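Local coordinates for protein fructose 1-phosphate kinase (Staphylococcus aureus, PDB 2JG5) that probably catalyses the ATP-dependent phosphorylation of fructose 1-phosphate to fructose 1,6-bisphosphate, as a member of the PfkB family of carbohydrate kinases, at residues A[211-215]-A[224-228]; A[218-222]-A[233-237]; A[230-234]-A[265-269]; A[269-274]-A[294-300]; A[274-278]-A[290-294]. One frame throughout, in Å; residues are numbered along the deposited sequence.

Contact 1 of 5, residues A[211-215]-A[224-228]; sequences AQSVI and IYIDK
V214 and I226 face each other as a hydrogen-bonded antiparallel pair, and their backbones exchange two bonds: V214 N gives to I226 O at 2.9 Å, and I226 N gives to V214 O at 2.7 Å, with an N-H...O angle of 159°. I215 and Y225 form the following non-hydrogen-bonded pair. CA-H...O contacts add to this pairing, among them Y225 CA to V214 O at 3.4 Å. The end-to-end directions of the two segments, 174° apart, agree with a hairpin of strands 214-217 and 223-226.

Apolar contact lies on both faces. On that of V214 and I226, CB of V214 stands 4.4 Å from CD1 of I226. On the other, I215 brings CG1 to the ring edge of Y225, 4.1 Å from CD1. With CG anti to its backbone N (chi1 169°), the tyrosine reaches past I215 to S213, where OH lies 3.2 Å from S213 CB.

Polar groups cluster at the S213 end. Y225 OH makes a weak hydrogen bond to D227 OD1, while S213 OG is bonded to the carbonyl of L176. Water 1 donates to Q212 O at 2.6 Å and accepts from K228 N. Paired amides thus hold the strands, with apolar side chains flanking both faces, so that beyond V214 and I226 the polar link between Q212 and K228 passes through water.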
loop_
_atom_site.group_PDB
_atom_site.type_symbol
_atom_site.label_atom_id
_atom_site.label_comp_id
_atom_site.label_asym_id
_atom_site.label_seq_id
_atom_site.Cartn_x
_atom_site.Cartn_y
_atom_site.Cartn_z
ATOM N N ALA A 211 -1.830 33.292 22.443
ATOM C CA ALA A 211 -2.564 33.155 21.172
ATOM C C ALA A 211 -3.058 34.508 20.673
ATOM O O ALA A 211 -3.652 35.264 21.431
ATOM C CB ALA A 211 -3.744 32.186 21.324
ATOM N N GLN A 212 -2.794 34.822 19.407
ATOM C CA GLN A 212 -3.300 36.053 18.804
ATOM C C GLN A 212 -4.820 35.993 18.672
ATOM O O GLN A 212 -5.512 37.007 18.793
ATOM C CB GLN A 212 -2.645 36.309 17.442
ATOM C CG GLN A 212 -1.214 36.858 17.521
ATOM C CD GLN A 212 -0.640 37.197 16.147
ATOM O OE1 GLN A 212 -1.207 37.996 15.394
ATOM N NE2 GLN A 212 0.487 36.585 15.815
ATOM N N SER A 213 -5.326 34.784 18.435
ATOM C CA SER A 213 -6.753 34.504 18.424
ATOM C C SER A 213 -6.963 32.998 18.576
ATOM O O SER A 213 -6.003 32.228 18.524
ATOM C CB SER A 213 -7.403 35.012 17.140
ATOM O OG SER A 213 -6.796 34.450 15.996
ATOM N N VAL A 214 -8.212 32.587 18.778
ATOM C CA VAL A 214 -8.538 31.187 19.034
ATOM C C VAL A 214 -9.870 30.868 18.378
ATOM O O VAL A 214 -10.836 31.604 18.559
ATOM C CB VAL A 214 -8.664 30.882 20.564
ATOM C CG1 VAL A 214 -9.074 29.431 20.815
ATOM C CG2 VAL A 214 -7.375 31.199 21.309
ATOM N N ILE A 215 -9.907 29.784 17.609
ATOM C CA ILE A 215 -11.170 29.225 17.127
ATOM C C ILE A 215 -11.487 27.992 17.949
ATOM O O ILE A 215 -10.659 27.095 18.079
ATOM C CB ILE A 215 -11.131 28.846 15.633
ATOM C CG1 ILE A 215 -10.879 30.080 14.775
ATOM C CG2 ILE A 215 -12.439 28.185 15.219
ATOM C CD1 ILE A 215 -10.537 29.752 13.325
ATOM N N ILE A 224 -16.703 29.170 17.777
ATOM C CA ILE A 224 -16.510 30.505 18.316
ATOM C C ILE A 224 -15.094 30.985 18.057
ATOM O O ILE A 224 -14.117 30.290 18.354
ATOM C CB ILE A 224 -16.867 30.596 19.820
ATOM C CG1 ILE A 224 -18.362 30.300 20.018
ATOM C CG2 ILE A 224 -16.483 31.975 20.382
ATOM C CD1 ILE A 224 -18.807 30.205 21.429
ATOM N N TYR A 225 -14.999 32.176 17.481
ATOM C CA TYR A 225 -13.724 32.838 17.299
ATOM C C TYR A 225 -13.533 33.777 18.484
ATOM O O TYR A 225 -14.462 34.501 18.848
ATOM C CB TYR A 225 -13.714 33.618 15.980
ATOM C CG TYR A 225 -12.523 34.537 15.836
ATOM C CD1 TYR A 225 -11.357 34.109 15.193
ATOM C CD2 TYR A 225 -12.551 35.825 16.369
ATOM C CE1 TYR A 225 -10.265 34.952 15.070
ATOM C CE2 TYR A 225 -11.465 36.670 16.260
ATOM C CZ TYR A 225 -10.331 36.232 15.608
ATOM O OH TYR A 225 -9.264 37.084 15.504
ATOM N N ILE A 226 -12.346 33.751 19.089
ATOM C CA ILE A 226 -12.030 34.659 20.198
ATOM C C ILE A 226 -10.746 35.463 19.943
ATOM O O ILE A 226 -9.697 34.893 19.631
ATOM C CB ILE A 226 -11.909 33.933 21.581
ATOM C CG1 ILE A 226 -13.117 33.042 21.872
ATOM C CG2 ILE A 226 -11.724 34.948 22.708
ATOM C CD1 ILE A 226 -12.965 31.605 21.398
ATOM N N ASP A 227 -10.866 36.781 20.117
ATOM C CA ASP A 227 -9.811 37.782 19.929
ATOM C C ASP A 227 -9.547 38.453 21.262
ATOM O O ASP A 227 -10.270 38.206 22.230
ATOM C CB ASP A 227 -10.381 38.878 19.027
ATOM C CG ASP A 227 -9.480 39.244 17.907
ATOM O OD1 ASP A 227 -8.461 38.547 17.709
ATOM O OD2 ASP A 227 -9.817 40.220 17.211
ATOM N N LYS A 228 -8.563 39.353 21.304
ATOM C CA LYS A 228 -8.395 40.259 22.454
ATOM C C LYS A 228 -9.514 41.307 22.464
ATOM O O LYS A 228 -9.905 41.806 23.522
ATOM C CB LYS A 228 -7.021 40.952 22.423
ATOM C CG LYS A 228 -6.610 41.666 23.724
ATOM C CD LYS A 228 -5.403 42.608 23.497
ATOM C CE LYS A 228 -5.283 43.706 24.575
ATOM N NZ LYS A 228 -4.340 43.390 25.701
HETATM O O HOH W 1 -6.060 39.126 20.110
#

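Contact 2 of 5, residues A[218-222]-A[233-237]; sequences LGGDG and KAVNP
This is a contact between a turn and a strand end, made by van der Waals and CH...O approaches: loop 218-222, which connects strands 214-217 and 223-226, lies against the end of strand 230-235. G222 and V235 have the nearest CA atoms, 4.5 Å apart. G222, whose phi is positive (92°), also directs a hydrogen of its CA at A234 O, 3.3 Å away with an angle of 150° at H. The loop is the first hairpin turn of the four-stranded antiparallel sheet, tied by a bond from L218 N to G222 O at 2.9 Å. N236 approaches the turn with its amide: OD1 is 3.2 Å from G222 CA, and ND2 is 3.5 Å from G220 O while making a weak hydrogen bond to P237 O. At the other end K233, its chain bent at chi2 and chi4, lays CE 3.9 Å from L218 CD1; its NZ has a long, weak ion pair with D196.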
loop_
_atom_site.group_PDB
_atom_site.type_symbol
_atom_site.label_atom_id
_atom_site.label_comp_id
_atom_site.label_asym_id
_atom_site.label_seq_id
_atom_site.Cartn_x
_atom_site.Cartn_y
_atom_site.Cartn_z
ATOM N N LEU A 218 -17.161 23.614 17.992
ATOM C CA LEU A 218 -18.295 23.122 18.758
ATOM C C LEU A 218 -19.028 22.018 18.000
ATOM O O LEU A 218 -20.149 21.645 18.350
ATOM C CB LEU A 218 -19.245 24.273 19.101
ATOM C CG LEU A 218 -18.623 25.535 19.705
ATOM C CD1 LEU A 218 -19.652 26.663 19.738
ATOM C CD2 LEU A 218 -18.041 25.269 21.093
ATOM N N GLY A 219 -18.375 21.495 16.963
ATOM C CA GLY A 219 -18.928 20.421 16.142
ATOM C C GLY A 219 -20.103 20.922 15.331
ATOM O O GLY A 219 -20.030 21.992 14.717
ATOM N N GLY A 220 -21.196 20.164 15.351
ATOM C CA GLY A 220 -22.404 20.541 14.624
ATOM C C GLY A 220 -23.142 21.732 15.222
ATOM O O GLY A 220 -24.236 22.078 14.765
ATOM N N ASP A 221 -22.554 22.344 16.254
ATOM C CA ASP A 221 -23.144 23.510 16.916
ATOM C C ASP A 221 -22.408 24.775 16.516
ATOM O O ASP A 221 -22.608 25.838 17.113
ATOM C CB ASP A 221 -23.130 23.340 18.439
ATOM C CG ASP A 221 -24.013 22.200 18.909
ATOM O OD1 ASP A 221 -24.503 21.423 18.059
ATOM O OD2 ASP A 221 -24.223 22.080 20.138
ATOM N N GLY A 222 -21.554 24.647 15.504
ATOM C CA GLY A 222 -20.794 25.770 14.986
ATOM C C GLY A 222 -19.431 25.937 15.622
ATOM O O GLY A 222 -18.749 24.960 15.923
ATOM N N LYS A 233 -19.671 34.339 17.046
ATOM C CA LYS A 233 -20.376 33.067 17.008
ATOM C C LYS A 233 -20.778 32.719 15.587
ATOM O O LYS A 233 -21.479 33.487 14.917
ATOM C CB LYS A 233 -21.592 33.078 17.939
ATOM C CG LYS A 233 -22.373 31.767 17.978
ATOM C CD LYS A 233 -21.551 30.617 18.545
ATOM C CE LYS A 233 -22.224 29.276 18.327
ATOM N NZ LYS A 233 -23.346 29.038 19.288
ATOM N N ALA A 234 -20.309 31.565 15.128
ATOM C CA ALA A 234 -20.754 31.006 13.857
ATOM C C ALA A 234 -21.721 29.857 14.120
ATOM O O ALA A 234 -21.503 29.030 15.018
ATOM C CB ALA A 234 -19.582 30.535 13.041
ATOM N N VAL A 235 -22.800 29.822 13.350
ATOM C CA VAL A 235 -23.769 28.747 13.446
ATOM C C VAL A 235 -23.980 28.173 12.038
ATOM O O VAL A 235 -24.407 28.881 11.123
ATOM C CB VAL A 235 -25.100 29.252 14.074
ATOM C CG1 VAL A 235 -26.259 28.361 13.692
ATOM C CG2 VAL A 235 -24.980 29.362 15.598
ATOM N N ASN A 236 -23.661 26.894 11.864
ATOM C CA ASN A 236 -23.799 26.260 10.558
ATOM C C ASN A 236 -25.166 25.606 10.352
ATOM O O ASN A 236 -25.831 25.242 11.331
ATOM C CB ASN A 236 -22.646 25.265 10.293
ATOM C CG ASN A 236 -22.421 24.279 11.434
ATOM O OD1 ASN A 236 -21.448 24.391 12.173
ATOM N ND2 ASN A 236 -23.305 23.301 11.565
ATOM N N PRO A 237 -25.595 25.456 9.080
ATOM C CA PRO A 237 -26.863 24.771 8.819
ATOM C C PRO A 237 -26.829 23.329 9.316
ATOM O O PRO A 237 -25.776 22.689 9.305
ATOM C CB PRO A 237 -26.977 24.803 7.288
ATOM C CG PRO A 237 -25.587 25.002 6.806
ATOM C CD PRO A 237 -24.944 25.881 7.828
#

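Contact 3 of 5, residues A[230-234]-A[265-269]; sequences ISIKA and IEKAF
F269 and A234 make the tightest side-chain approach here, with A234 CB 3.4 Å from CE2 of the ring. The phenylalanine has CG anti to its backbone N (chi1 -178°), a torsion that carries the ring from helix 265-280 to strand 230-235. There the I232 and F269 side chains run antiparallel alongside one another, I232 CG2 lying 3.8 Å from F269 CD2. The ring also meets backbone: CE2 is 3.6 Å from I232 O, and the carbonyl carbon of K233 lies at the ring edge.

While CG2 of I232 meets the phenylalanine, CG1, beside the backbone N at chi1 -58°, sends CD1 between I265 and E266, 3.6 Å from I265 CG2 and 3.8 Å from E266 CG. E266 is bent at chi2 and lies roughly perpendicular to both isoleucines, bringing OE2 to 3.8 Å from I230 CD1; its OE1 has a weak hydrogen bond to the hydroxyl of S264.

The axes of segments 230-234 and 265-269 approach to 9.6 Å, at 32°, a helix laid over one face of the antiparallel sheet. Cohesion between them is therefore mainly apolar, with alternate strand residues I230, I232 and A234 turned to the helix.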
loop_
_atom_site.group_PDB
_atom_site.type_symbol
_atom_site.label_atom_id
_atom_site.label_comp_id
_atom_site.label_asym_id
_atom_site.label_seq_id
_atom_site.Cartn_x
_atom_site.Cartn_y
_atom_site.Cartn_z
ATOM N N ILE A 230 -12.626 41.051 20.351
ATOM C CA ILE A 230 -13.944 40.558 19.939
ATOM C C ILE A 230 -14.080 39.029 20.084
ATOM O O ILE A 230 -13.095 38.306 20.055
ATOM C CB ILE A 230 -14.260 40.985 18.467
ATOM C CG1 ILE A 230 -15.767 40.981 18.193
ATOM C CG2 ILE A 230 -13.496 40.113 17.460
ATOM C CD1 ILE A 230 -16.179 41.625 16.873
ATOM N N SER A 231 -15.309 38.548 20.254
ATOM C CA SER A 231 -15.603 37.134 20.042
ATOM C C SER A 231 -16.781 36.966 19.091
ATOM O O SER A 231 -17.720 37.746 19.117
ATOM C CB SER A 231 -15.834 36.393 21.359
ATOM O OG SER A 231 -16.912 36.951 22.070
ATOM N N ILE A 232 -16.722 35.956 18.236
ATOM C CA ILE A 232 -17.740 35.780 17.201
ATOM C C ILE A 232 -18.363 34.389 17.270
ATOM O O ILE A 232 -17.678 33.383 17.535
ATOM C CB ILE A 232 -17.170 36.051 15.774
ATOM C CG1 ILE A 232 -16.591 37.467 15.689
ATOM C CG2 ILE A 232 -18.260 35.870 14.688
ATOM C CD1 ILE A 232 -15.381 37.581 14.806
ATOM N N LYS A 233 -19.671 34.339 17.046
ATOM C CA LYS A 233 -20.376 33.067 17.008
ATOM C C LYS A 233 -20.778 32.719 15.587
ATOM O O LYS A 233 -21.479 33.487 14.917
ATOM C CB LYS A 233 -21.592 33.078 17.939
ATOM C CG LYS A 233 -22.373 31.767 17.978
ATOM C CD LYS A 233 -21.551 30.617 18.545
ATOM C CE LYS A 233 -22.224 29.276 18.327
ATOM N NZ LYS A 233 -23.346 29.038 19.288
ATOM N N ALA A 234 -20.309 31.565 15.128
ATOM C CA ALA A 234 -20.754 31.006 13.857
ATOM C C ALA A 234 -21.721 29.857 14.120
ATOM O O ALA A 234 -21.503 29.030 15.018
ATOM C CB ALA A 234 -19.582 30.535 13.041
ATOM N N ILE A 265 -12.051 39.441 9.497
ATOM C CA ILE A 265 -12.033 38.355 10.469
ATOM C C ILE A 265 -13.377 37.598 10.442
ATOM O O ILE A 265 -13.392 36.365 10.331
ATOM C CB ILE A 265 -11.636 38.864 11.886
ATOM C CG1 ILE A 265 -10.122 38.782 12.044
ATOM C CG2 ILE A 265 -12.277 38.035 12.989
ATOM C CD1 ILE A 265 -9.548 39.842 12.973
ATOM N N GLU A 266 -14.479 38.349 10.488
ATOM C CA GLU A 266 -15.835 37.789 10.521
ATOM C C GLU A 266 -16.155 36.912 9.313
ATOM O O GLU A 266 -16.661 35.797 9.462
ATOM C CB GLU A 266 -16.893 38.903 10.615
ATOM C CG GLU A 266 -16.973 39.614 11.956
ATOM C CD GLU A 266 -16.009 40.800 12.076
ATOM O OE1 GLU A 266 -15.218 41.054 11.139
ATOM O OE2 GLU A 266 -16.051 41.488 13.122
ATOM N N LYS A 267 -15.882 37.426 8.118
ATOM C CA LYS A 267 -16.188 36.691 6.900
ATOM C C LYS A 267 -15.229 35.531 6.681
ATOM O O LYS A 267 -15.638 34.477 6.183
ATOM C CB LYS A 267 -16.212 37.628 5.699
ATOM C CG LYS A 267 -17.393 38.588 5.720
ATOM C CD LYS A 267 -18.636 37.920 5.183
ATOM C CE LYS A 267 -19.882 38.706 5.517
ATOM N NZ LYS A 267 -20.920 38.415 4.503
ATOM N N ALA A 268 -13.966 35.728 7.061
ATOM C CA ALA A 268 -12.960 34.659 7.024
ATOM C C ALA A 268 -13.404 33.510 7.915
ATOM O O ALA A 268 -13.302 32.341 7.533
ATOM C CB ALA A 268 -11.612 35.177 7.460
ATOM N N PHE A 269 -13.919 33.861 9.093
ATOM C CA PHE A 269 -14.430 32.893 10.068
ATOM C C PHE A 269 -15.659 32.175 9.515
ATOM O O PHE A 269 -15.741 30.943 9.582
ATOM C CB PHE A 269 -14.728 33.586 11.403
ATOM C CG PHE A 269 -15.212 32.655 12.498
ATOM C CD1 PHE A 269 -14.501 31.496 12.831
ATOM C CD2 PHE A 269 -16.358 32.968 13.227
ATOM C CE1 PHE A 269 -14.947 30.651 13.855
ATOM C CE2 PHE A 269 -16.799 32.137 14.262
ATOM C CZ PHE A 269 -16.100 30.976 14.568
#

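Contact 4 of 5, residues A[269-274]-A[294-300]; sequences FQQAVA and IKSQVTI
Backbones come nearest at A274 and K295, whose CA atoms are 4.8 Å apart where helix 265-280 meets the end of helix 288-295, and the chain then turns through V298 into strand 299-303. Q270 spans this turn. It places CG opposite its backbone N (chi1 -165°), and its extended chain carries NE2 to V298 O, a 3.1 Å hydrogen bond with an N-H...O angle of 165°; the acceptor lies in the amide plane of Q270. Its aliphatic part is flanked by V298 CG1, 3.9 Å from CG, and by I300 CG1, 3.7 Å from CB. K295 extends alongside Q271, and its NZ donates a hydrogen bond to Q271 OE1 at 2.6 Å, while Q271 NE2 bonds weakly to the carbonyl of G254. A274 CB sits closely against K295 CB, at 3.3 Å. V273 CG1 meets V298 CG1 at 4.1 Å. This is helix packing at the edge of the small antiparallel sheet of a ribokinase-like PfkB kinase, where the last helix hands over to 299-303, an outermost strand of that sheet within the chain.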
loop_
_atom_site.group_PDB
_atom_site.type_symbol
_atom_site.label_atom_id
_atom_site.label_comp_id
_atom_site.label_asym_id
_atom_site.label_seq_id
_atom_site.Cartn_x
_atom_site.Cartn_y
_atom_site.Cartn_z
ATOM N N PHE A 269 -13.919 33.861 9.093
ATOM C CA PHE A 269 -14.430 32.893 10.068
ATOM C C PHE A 269 -15.659 32.175 9.515
ATOM O O PHE A 269 -15.741 30.943 9.582
ATOM C CB PHE A 269 -14.728 33.586 11.403
ATOM C CG PHE A 269 -15.212 32.655 12.498
ATOM C CD1 PHE A 269 -14.501 31.496 12.831
ATOM C CD2 PHE A 269 -16.358 32.968 13.227
ATOM C CE1 PHE A 269 -14.947 30.651 13.855
ATOM C CE2 PHE A 269 -16.799 32.137 14.262
ATOM C CZ PHE A 269 -16.100 30.976 14.568
ATOM N N GLN A 270 -16.596 32.945 8.959
ATOM C CA GLN A 270 -17.736 32.394 8.218
ATOM C C GLN A 270 -17.304 31.381 7.144
ATOM O O GLN A 270 -17.870 30.284 7.059
ATOM C CB GLN A 270 -18.531 33.522 7.557
ATOM C CG GLN A 270 -19.902 33.103 7.086
ATOM C CD GLN A 270 -20.532 34.111 6.151
ATOM O OE1 GLN A 270 -19.848 34.744 5.339
ATOM N NE2 GLN A 270 -21.838 34.256 6.245
ATOM N N GLN A 271 -16.315 31.762 6.331
ATOM C CA GLN A 271 -15.724 30.873 5.326
ATOM C C GLN A 271 -15.156 29.607 5.981
ATOM O O GLN A 271 -15.350 28.502 5.482
ATOM C CB GLN A 271 -14.630 31.610 4.538
ATOM C CG GLN A 271 -13.829 30.745 3.578
ATOM C CD GLN A 271 -13.403 31.503 2.349
ATOM O OE1 GLN A 271 -14.178 31.656 1.405
ATOM N NE2 GLN A 271 -12.158 31.985 2.342
ATOM N N ALA A 272 -14.482 29.794 7.116
ATOM C CA ALA A 272 -13.895 28.717 7.897
ATOM C C ALA A 272 -14.933 27.673 8.313
ATOM O O ALA A 272 -14.734 26.473 8.091
ATOM C CB ALA A 272 -13.180 29.287 9.104
ATOM N N VAL A 273 -16.046 28.139 8.887
ATOM C CA VAL A 273 -17.136 27.261 9.336
ATOM C C VAL A 273 -17.879 26.596 8.164
ATOM O O VAL A 273 -18.237 25.411 8.233
ATOM C CB VAL A 273 -18.097 27.983 10.335
ATOM C CG1 VAL A 273 -19.284 27.123 10.665
ATOM C CG2 VAL A 273 -17.352 28.338 11.627
ATOM N N ALA A 274 -18.093 27.353 7.090
ATOM C CA ALA A 274 -18.677 26.797 5.859
ATOM C C ALA A 274 -17.848 25.629 5.341
ATOM O O ALA A 274 -18.400 24.587 4.997
ATOM C CB ALA A 274 -18.801 27.867 4.777
ATOM N N ILE A 294 -22.868 26.865 1.326
ATOM C CA ILE A 294 -22.996 26.757 2.776
ATOM C C ILE A 294 -22.734 28.061 3.545
ATOM O O ILE A 294 -23.411 28.320 4.533
ATOM C CB ILE A 294 -22.190 25.556 3.346
ATOM C CG1 ILE A 294 -22.893 24.252 2.953
ATOM C CG2 ILE A 294 -22.021 25.671 4.863
ATOM C CD1 ILE A 294 -22.510 23.054 3.774
ATOM N N LYS A 295 -21.787 28.883 3.092
ATOM C CA LYS A 295 -21.502 30.136 3.808
ATOM C C LYS A 295 -22.587 31.211 3.690
ATOM O O LYS A 295 -22.670 32.098 4.535
ATOM C CB LYS A 295 -20.093 30.676 3.523
ATOM C CG LYS A 295 -19.862 31.355 2.207
ATOM C CD LYS A 295 -18.370 31.505 2.037
ATOM C CE LYS A 295 -18.018 32.622 1.087
ATOM N NZ LYS A 295 -16.559 32.667 0.888
ATOM N N SER A 296 -23.430 31.109 2.667
ATOM C CA SER A 296 -24.653 31.906 2.599
ATOM C C SER A 296 -25.569 31.531 3.767
ATOM O O SER A 296 -26.424 32.318 4.181
ATOM C CB SER A 296 -25.390 31.652 1.285
ATOM O OG SER A 296 -24.504 31.699 0.187
ATOM N N GLN A 297 -25.361 30.325 4.300
ATOM C CA GLN A 297 -26.240 29.741 5.306
ATOM C C GLN A 297 -25.680 29.866 6.714
ATOM O O GLN A 297 -26.402 29.687 7.694
ATOM C CB GLN A 297 -26.489 28.268 4.981
ATOM C CG GLN A 297 -27.219 28.037 3.662
ATOM C CD GLN A 297 -27.433 26.569 3.371
ATOM O OE1 GLN A 297 -26.476 25.811 3.208
ATOM N NE2 GLN A 297 -28.696 26.157 3.309
ATOM N N VAL A 298 -24.387 30.158 6.810
ATOM C CA VAL A 298 -23.730 30.293 8.101
ATOM C C VAL A 298 -24.053 31.669 8.663
ATOM O O VAL A 298 -23.860 32.692 7.999
ATOM C CB VAL A 298 -22.187 30.062 7.998
ATOM C CG1 VAL A 298 -21.488 30.347 9.326
ATOM C CG2 VAL A 298 -21.891 28.642 7.541
ATOM N N THR A 299 -24.577 31.683 9.881
ATOM C CA THR A 299 -24.854 32.934 10.575
ATOM C C THR A 299 -23.649 33.377 11.398
ATOM O O THR A 299 -22.967 32.553 12.024
ATOM C CB THR A 299 -26.084 32.802 11.466
ATOM O OG1 THR A 299 -27.175 32.336 10.665
ATOM C CG2 THR A 299 -26.457 34.145 12.077
ATOM N N ILE A 300 -23.397 34.685 11.375
ATOM C CA ILE A 300 -22.295 35.308 12.105
ATOM C C ILE A 300 -22.862 36.311 13.098
ATOM O O ILE A 300 -23.686 37.154 12.738
ATOM C CB ILE A 300 -21.292 35.995 11.123
ATOM C CG1 ILE A 300 -20.468 34.952 10.351
ATOM C CG2 ILE A 300 -20.404 37.042 11.824
ATOM C CD1 ILE A 300 -19.736 33.914 11.209
#

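Contact 5 of 5, residues A[274-278]-A[290-294]; sequences ACGTA and AIEKI
I291 carries CG1 beside its backbone N (chi1 -69°) and CG2 anti to that N, so that both branches face C275, whose own SG is also beside the backbone N. The sulfur then lies 3.8 Å from I291 CG2 and 3.9 Å from I291 CD1, touching both branches of the isoleucine. I294 has the same first torsion and an extended second one (chi2 -161°); its CD1 consequently reaches one helical turn beyond A274, to 3.6 Å from A278 CA. T277 lies aslant this isoleucine, with CG2 3.8 Å from I294 CD1, while its OG1 is hydrogen-bonded back to V273 O.

The contact is a helix-helix packing of the C-terminal part of this ribokinase-like chain: segments 274-278 and 290-294, of helices 265-280 and 288-295, cross at 118°, and their axes approach to 8.4 Å. Small residues at the crossing are consistent with this closeness. A278 CB meets A290 CB at 4.0 Å and I291 CG1 at 4.1 Å, and A274 CB comes to 3.6 Å from I291 O, a methyl against a helix carbonyl. The loop between the helices adds A286, which touches A278 and I291, and F281 packs on I294 nearby.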
loop_
_atom_site.group_PDB
_atom_site.type_symbol
_atom_site.label_atom_id
_atom_site.label_comp_id
_atom_site.label_asym_id
_atom_site.label_seq_id
_atom_site.Cartn_x
_atom_site.Cartn_y
_atom_site.Cartn_z
ATOM N N ALA A 274 -18.093 27.353 7.090
ATOM C CA ALA A 274 -18.677 26.797 5.859
ATOM C C ALA A 274 -17.848 25.629 5.341
ATOM O O ALA A 274 -18.400 24.587 4.997
ATOM C CB ALA A 274 -18.801 27.867 4.777
ATOM N N CYS A 275 -16.528 25.809 5.291
ATOM C CA CYS A 275 -15.611 24.755 4.846
ATOM C C CYS A 275 -15.705 23.457 5.645
ATOM O O CYS A 275 -15.832 22.373 5.064
ATOM C CB CYS A 275 -14.174 25.264 4.860
ATOM S SG CYS A 275 -13.890 26.523 3.647
ATOM N N GLY A 276 -15.642 23.580 6.972
ATOM C CA GLY A 276 -15.729 22.441 7.871
ATOM C C GLY A 276 -17.080 21.755 7.821
ATOM O O GLY A 276 -17.173 20.537 7.973
ATOM N N THR A 277 -18.125 22.547 7.606
ATOM C CA THR A 277 -19.471 22.019 7.463
ATOM C C THR A 277 -19.607 21.277 6.145
ATOM O O THR A 277 -20.019 20.118 6.128
ATOM C CB THR A 277 -20.523 23.127 7.558
ATOM O OG1 THR A 277 -20.329 23.846 8.781
ATOM C CG2 THR A 277 -21.944 22.537 7.538
ATOM N N ALA A 278 -19.244 21.947 5.051
ATOM C CA ALA A 278 -19.340 21.375 3.708
ATOM C C ALA A 278 -18.591 20.032 3.552
ATOM O O ALA A 278 -19.108 19.099 2.928
ATOM C CB ALA A 278 -18.880 22.386 2.677
ATOM N N ALA A 290 -20.020 23.628 -2.826
ATOM C CA ALA A 290 -20.594 23.232 -1.538
ATOM C C ALA A 290 -20.251 24.262 -0.465
ATOM O O ALA A 290 -21.090 24.611 0.363
ATOM C CB ALA A 290 -20.119 21.845 -1.129
ATOM N N ILE A 291 -19.013 24.749 -0.507
ATOM C CA ILE A 291 -18.527 25.748 0.438
ATOM C C ILE A 291 -19.305 27.056 0.299
ATOM O O ILE A 291 -19.788 27.592 1.295
ATOM C CB ILE A 291 -16.997 25.996 0.276
ATOM C CG1 ILE A 291 -16.199 24.761 0.728
ATOM C CG2 ILE A 291 -16.562 27.265 1.036
ATOM C CD1 ILE A 291 -14.739 24.722 0.248
ATOM N N GLU A 292 -19.427 27.552 -0.931
ATOM C CA GLU A 292 -20.108 28.821 -1.207
ATOM C C GLU A 292 -21.586 28.754 -0.872
ATOM O O GLU A 292 -22.137 29.683 -0.283
ATOM C CB GLU A 292 -19.947 29.232 -2.672
ATOM C CG GLU A 292 -18.511 29.451 -3.105
ATOM C CD GLU A 292 -17.774 30.462 -2.246
ATOM O OE1 GLU A 292 -18.417 31.408 -1.754
ATOM O OE2 GLU A 292 -16.548 30.316 -2.074
ATOM N N LYS A 293 -22.215 27.648 -1.258
ATOM C CA LYS A 293 -23.605 27.369 -0.922
ATOM C C LYS A 293 -23.791 27.467 0.579
ATOM O O LYS A 293 -24.731 28.105 1.044
ATOM C CB LYS A 293 -23.980 25.966 -1.404
ATOM C CG LYS A 293 -25.451 25.589 -1.254
ATOM C CD LYS A 293 -25.831 24.516 -2.282
ATOM C CE LYS A 293 -25.904 25.090 -3.708
ATOM N NZ LYS A 293 -26.192 24.057 -4.742
ATOM N N ILE A 294 -22.868 26.865 1.326
ATOM C CA ILE A 294 -22.996 26.757 2.776
ATOM C C ILE A 294 -22.734 28.061 3.545
ATOM O O ILE A 294 -23.411 28.320 4.533
ATOM C CB ILE A 294 -22.190 25.556 3.346
ATOM C CG1 ILE A 294 -22.893 24.252 2.953
ATOM C CG2 ILE A 294 -22.021 25.671 4.863
ATOM C CD1 ILE A 294 -22.510 23.054 3.774
#

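From the N terminus, contact 1 closes the hairpin of strands 214-217 and 223-226. Contact 2 crosses it along the chain, because its first segment is the hairpin turn and its second lies on the next strand, 230-235. Contact 3 begins on that same strand, sharing K233 and A234 with contact 2, and closes the longer excursion through helix 247-260 to helix 265-280. Contact 4 follows, sharing F269, and ties this helix to the end of helix 288-295 and strand 299-303; contact 5 is nested inside its loop. F269 touches Y225 and I215, joining contacts 3 and 4 to contact 1, whereas contact 5 stays about 10 Å from contact 1 at the nearest atoms.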